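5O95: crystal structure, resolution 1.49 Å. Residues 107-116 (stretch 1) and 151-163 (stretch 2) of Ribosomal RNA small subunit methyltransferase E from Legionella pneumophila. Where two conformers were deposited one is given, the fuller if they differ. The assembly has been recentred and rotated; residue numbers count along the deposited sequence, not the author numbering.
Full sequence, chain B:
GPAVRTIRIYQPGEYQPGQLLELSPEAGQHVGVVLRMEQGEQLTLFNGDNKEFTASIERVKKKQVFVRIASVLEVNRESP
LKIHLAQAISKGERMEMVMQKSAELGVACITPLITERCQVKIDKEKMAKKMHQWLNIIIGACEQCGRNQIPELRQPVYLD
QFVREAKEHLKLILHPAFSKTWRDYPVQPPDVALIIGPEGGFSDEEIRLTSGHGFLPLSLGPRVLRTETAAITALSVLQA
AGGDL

Stretch 1 (107-116) VACITPLITE
Stretch 2, residues 151-163: PELRQPVYLDQFV

Two parallel beta ladders, offset by one residue, join the strand running through Ile110 to Ile114 to residues 152-158, and the helix that follows packs back on the strand. In the first ladder Cys109 pairs with Glu152 and Ile110 with Leu153. Glu152 N donates to Ala108 O (3.0 Å), Ile110 N to Glu152 O (2.8 Å), and Arg154 N to Ile110 O (2.8 Å). Pro112 has no amide hydrogen to continue the ladder; its CD lies 3.2 Å from Arg154 O, which has no hydrogen-bond partner. Stretch 2 takes one extra residue here. Pairing resumes as Leu113 with Val157 and Ile114 with Tyr158, through Val157 N to Pro112 O (3.2 Å) and Ile114 N to Val157 O (3.0 Å). A weak bond, Leu159 N to Ile114 O (3.0 Å), ends the series. Ile110, Thr111, Leu113 and Ile114 lie near -120/130; Cys109 (-153/143) and Val157 (-141/159) are more stretched, and Pro112 (-65/132), Glu152 (-73/129) and Tyr158 (-76/161) have phi nearer -70. Leu159 turns helical at -57/-39.

Cys109 (t), Glu152 (t, t, chi3 1°), Leu113 (t, p) and Val157 (m) share one face. Arg154 (m, chi2 -91°, t, chi4 92°) places its guanidinium over Cys109 SG, and its NE bridges Glu152 OE2 (2.8 Å). A water links Arg154 NH1 (2.9 Å) to Thr111 OG1 (2.7 Å). Leu113 CD1 reaches Phe162 CB (3.8 Å). On the other face, Ile114 (m, t) sets CB over the Tyr158 ring (m, chi2 85°), 4.1 Å from its centroid.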

# COMPACT_ATOMS: atom_id res chain seq x y z
N VAL B 107 8.07 2.14 -10.14
CA VAL B 107 9.17 3.05 -9.81
C VAL B 107 10.35 2.73 -10.72
O VAL B 107 10.60 1.58 -11.06
CB VAL B 107 9.51 2.89 -8.32
CG1 VAL B 107 10.34 1.61 -8.08
CG2 VAL B 107 10.23 4.12 -7.77
N ALA B 108 11.07 3.78 -11.13
CA ALA B 108 12.21 3.61 -12.02
C ALA B 108 13.51 3.38 -11.26
O ALA B 108 14.37 2.64 -11.73
CB ALA B 108 12.35 4.86 -12.90
N CYS B 109 13.64 3.98 -10.08
CA CYS B 109 14.89 3.99 -9.32
C CYS B 109 14.54 4.13 -7.85
O CYS B 109 13.63 4.87 -7.51
CB CYS B 109 15.74 5.20 -9.70
SG CYS B 109 17.47 5.06 -9.20
N ILE B 110 15.29 3.44 -6.99
CA ILE B 110 15.07 3.48 -5.55
C ILE B 110 16.42 3.71 -4.88
O ILE B 110 17.36 2.95 -5.12
CB ILE B 110 14.47 2.17 -5.01
CG1 ILE B 110 13.21 1.78 -5.76
CG2 ILE B 110 14.16 2.32 -3.51
CD1 ILE B 110 12.86 0.32 -5.62
N THR B 111 16.49 4.71 -4.00
CA THR B 111 17.67 4.94 -3.16
C THR B 111 17.30 4.81 -1.69
O THR B 111 16.44 5.57 -1.21
CB THR B 111 18.28 6.33 -3.41
OG1 THR B 111 18.75 6.42 -4.76
CG2 THR B 111 19.44 6.60 -2.43
N PRO B 112 17.87 3.88 -0.94
CA PRO B 112 17.70 3.91 0.52
C PRO B 112 18.38 5.16 1.05
O PRO B 112 19.50 5.48 0.68
CB PRO B 112 18.41 2.63 0.99
CG PRO B 112 18.50 1.75 -0.26
CD PRO B 112 18.66 2.72 -1.38
N LEU B 113 17.67 5.89 1.90
CA LEU B 113 18.10 7.21 2.33
C LEU B 113 18.39 7.19 3.82
O LEU B 113 17.65 6.60 4.60
CB LEU B 113 16.99 8.24 2.03
CG LEU B 113 17.36 9.72 2.12
CD1 LEU B 113 18.44 10.09 1.10
CD2 LEU B 113 16.11 10.56 1.92
N ILE B 114 19.48 7.85 4.21
CA ILE B 114 19.82 8.04 5.62
C ILE B 114 19.63 9.51 5.92
O ILE B 114 20.20 10.37 5.23
CB ILE B 114 21.26 7.59 5.92
CG1 ILE B 114 21.46 6.16 5.42
CG2 ILE B 114 21.53 7.70 7.41
CD1 ILE B 114 22.93 5.75 5.31
N THR B 115 18.79 9.81 6.92
CA THR B 115 18.50 11.16 7.34
C THR B 115 18.69 11.24 8.85
O THR B 115 18.89 10.22 9.52
CB THR B 115 17.07 11.59 6.97
OG1 THR B 115 16.14 11.05 7.92
CG2 THR B 115 16.70 11.10 5.58
N GLU B 116 18.61 12.47 9.36
CA GLU B 116 19.00 12.74 10.74
C GLU B 116 18.08 12.03 11.73
O GLU B 116 18.54 11.55 12.78
CB GLU B 116 19.01 14.25 10.97
CG GLU B 116 19.42 14.69 12.37
CD GLU B 116 19.56 16.20 12.49
OE1 GLU B 116 20.43 16.79 11.81
OE2 GLU B 116 18.77 16.81 13.25
N PRO B 151 13.78 -2.17 -11.76
CA PRO B 151 14.12 -0.82 -11.27
C PRO B 151 15.57 -0.78 -10.83
O PRO B 151 16.12 -1.78 -10.36
CB PRO B 151 13.20 -0.62 -10.05
CG PRO B 151 12.23 -1.73 -10.03
CD PRO B 151 12.63 -2.77 -11.08
N GLU B 152 16.19 0.39 -10.99
CA GLU B 152 17.54 0.59 -10.47
C GLU B 152 17.47 0.70 -8.95
O GLU B 152 16.68 1.46 -8.40
CB GLU B 152 18.14 1.86 -11.06
CG GLU B 152 19.58 2.13 -10.65
CD GLU B 152 20.17 3.35 -11.32
OE1 GLU B 152 19.46 4.02 -12.11
OE2 GLU B 152 21.35 3.66 -11.07
N LEU B 153 18.30 -0.09 -8.26
CA LEU B 153 18.42 -0.01 -6.81
C LEU B 153 19.78 0.62 -6.56
O LEU B 153 20.82 0.04 -6.90
CB LEU B 153 18.30 -1.39 -6.16
CG LEU B 153 18.60 -1.46 -4.65
CD1 LEU B 153 17.67 -0.56 -3.87
CD2 LEU B 153 18.47 -2.90 -4.16
N ARG B 154 19.77 1.83 -6.02
CA ARG B 154 21.00 2.58 -5.80
C ARG B 154 21.55 2.29 -4.42
O ARG B 154 20.84 1.88 -3.51
CB ARG B 154 20.72 4.08 -5.94
CG ARG B 154 20.36 4.52 -7.33
CD ARG B 154 21.58 4.94 -8.11
NE ARG B 154 21.22 5.77 -9.25
CZ ARG B 154 21.17 7.10 -9.22
NH1 ARG B 154 21.45 7.75 -8.10
NH2 ARG B 154 20.83 7.77 -10.31
N GLN B 155 22.86 2.51 -4.28
CA GLN B 155 23.50 2.37 -2.97
C GLN B 155 22.93 3.40 -2.00
O GLN B 155 22.61 4.53 -2.41
CB GLN B 155 25.00 2.55 -3.13
CG GLN B 155 25.68 1.40 -3.83
CD GLN B 155 25.51 0.09 -3.09
OE1 GLN B 155 25.70 0.03 -1.87
NE2 GLN B 155 25.14 -0.96 -3.81
N PRO B 156 22.79 3.06 -0.72
CA PRO B 156 22.28 4.05 0.25
C PRO B 156 23.18 5.28 0.31
O PRO B 156 24.40 5.19 0.18
CB PRO B 156 22.30 3.28 1.58
CG PRO B 156 22.20 1.84 1.18
CD PRO B 156 23.00 1.74 -0.10
N VAL B 157 22.55 6.44 0.51
CA VAL B 157 23.29 7.69 0.66
C VAL B 157 22.61 8.53 1.73
O VAL B 157 21.42 8.35 2.03
CB VAL B 157 23.42 8.51 -0.64
CG1 VAL B 157 24.23 7.76 -1.71
CG2 VAL B 157 22.06 8.92 -1.17
N TYR B 158 23.38 9.47 2.28
CA TYR B 158 22.79 10.47 3.16
C TYR B 158 22.04 11.52 2.35
O TYR B 158 22.26 11.70 1.15
CB TYR B 158 23.87 11.15 4.01
CG TYR B 158 24.39 10.29 5.13
CD1 TYR B 158 25.40 9.37 4.92
CD2 TYR B 158 23.85 10.39 6.41
CE1 TYR B 158 25.86 8.57 5.95
CE2 TYR B 158 24.31 9.60 7.44
CZ TYR B 158 25.31 8.69 7.20
OH TYR B 158 25.78 7.90 8.23
N LEU B 159 21.16 12.23 3.04
CA LEU B 159 20.28 13.19 2.38
C LEU B 159 21.07 14.25 1.61
O LEU B 159 20.66 14.66 0.52
CB LEU B 159 19.37 13.85 3.42
CG LEU B 159 18.43 14.95 2.93
CD1 LEU B 159 17.22 14.37 2.18
CD2 LEU B 159 17.98 15.80 4.10
N ASP B 160 22.19 14.71 2.16
CA ASP B 160 22.93 15.77 1.49
C ASP B 160 23.49 15.30 0.15
O ASP B 160 23.45 16.04 -0.84
CB ASP B 160 24.03 16.36 2.38
CG ASP B 160 25.06 15.34 2.81
OD1 ASP B 160 24.83 14.12 2.66
OD2 ASP B 160 26.12 15.76 3.31
N GLN B 161 24.03 14.08 0.10
CA GLN B 161 24.46 13.53 -1.19
C GLN B 161 23.29 13.39 -2.15
O GLN B 161 23.42 13.67 -3.34
CB GLN B 161 25.16 12.19 -1.00
CG GLN B 161 25.65 11.61 -2.31
CD GLN B 161 26.55 10.41 -2.14
OE1 GLN B 161 26.74 9.91 -1.03
NE2 GLN B 161 27.12 9.93 -3.24
N PHE B 162 22.13 12.95 -1.65
CA PHE B 162 21.00 12.74 -2.55
C PHE B 162 20.56 14.05 -3.19
O PHE B 162 20.34 14.11 -4.41
CB PHE B 162 19.83 12.06 -1.85
CG PHE B 162 18.70 11.77 -2.77
CD1 PHE B 162 18.69 10.61 -3.54
CD2 PHE B 162 17.66 12.67 -2.91
CE1 PHE B 162 17.64 10.35 -4.41
CE2 PHE B 162 16.62 12.42 -3.78
CZ PHE B 162 16.61 11.26 -4.53
N VAL B 163 20.40 15.11 -2.39
CA VAL B 163 19.94 16.36 -2.98
C VAL B 163 21.01 16.99 -3.87
O VAL B 163 20.68 17.65 -4.86
CB VAL B 163 19.38 17.33 -1.92
CG1 VAL B 163 18.33 16.62 -1.07
CG2 VAL B 163 20.49 17.93 -1.06
O HOH W 1 21.18 7.47 -5.24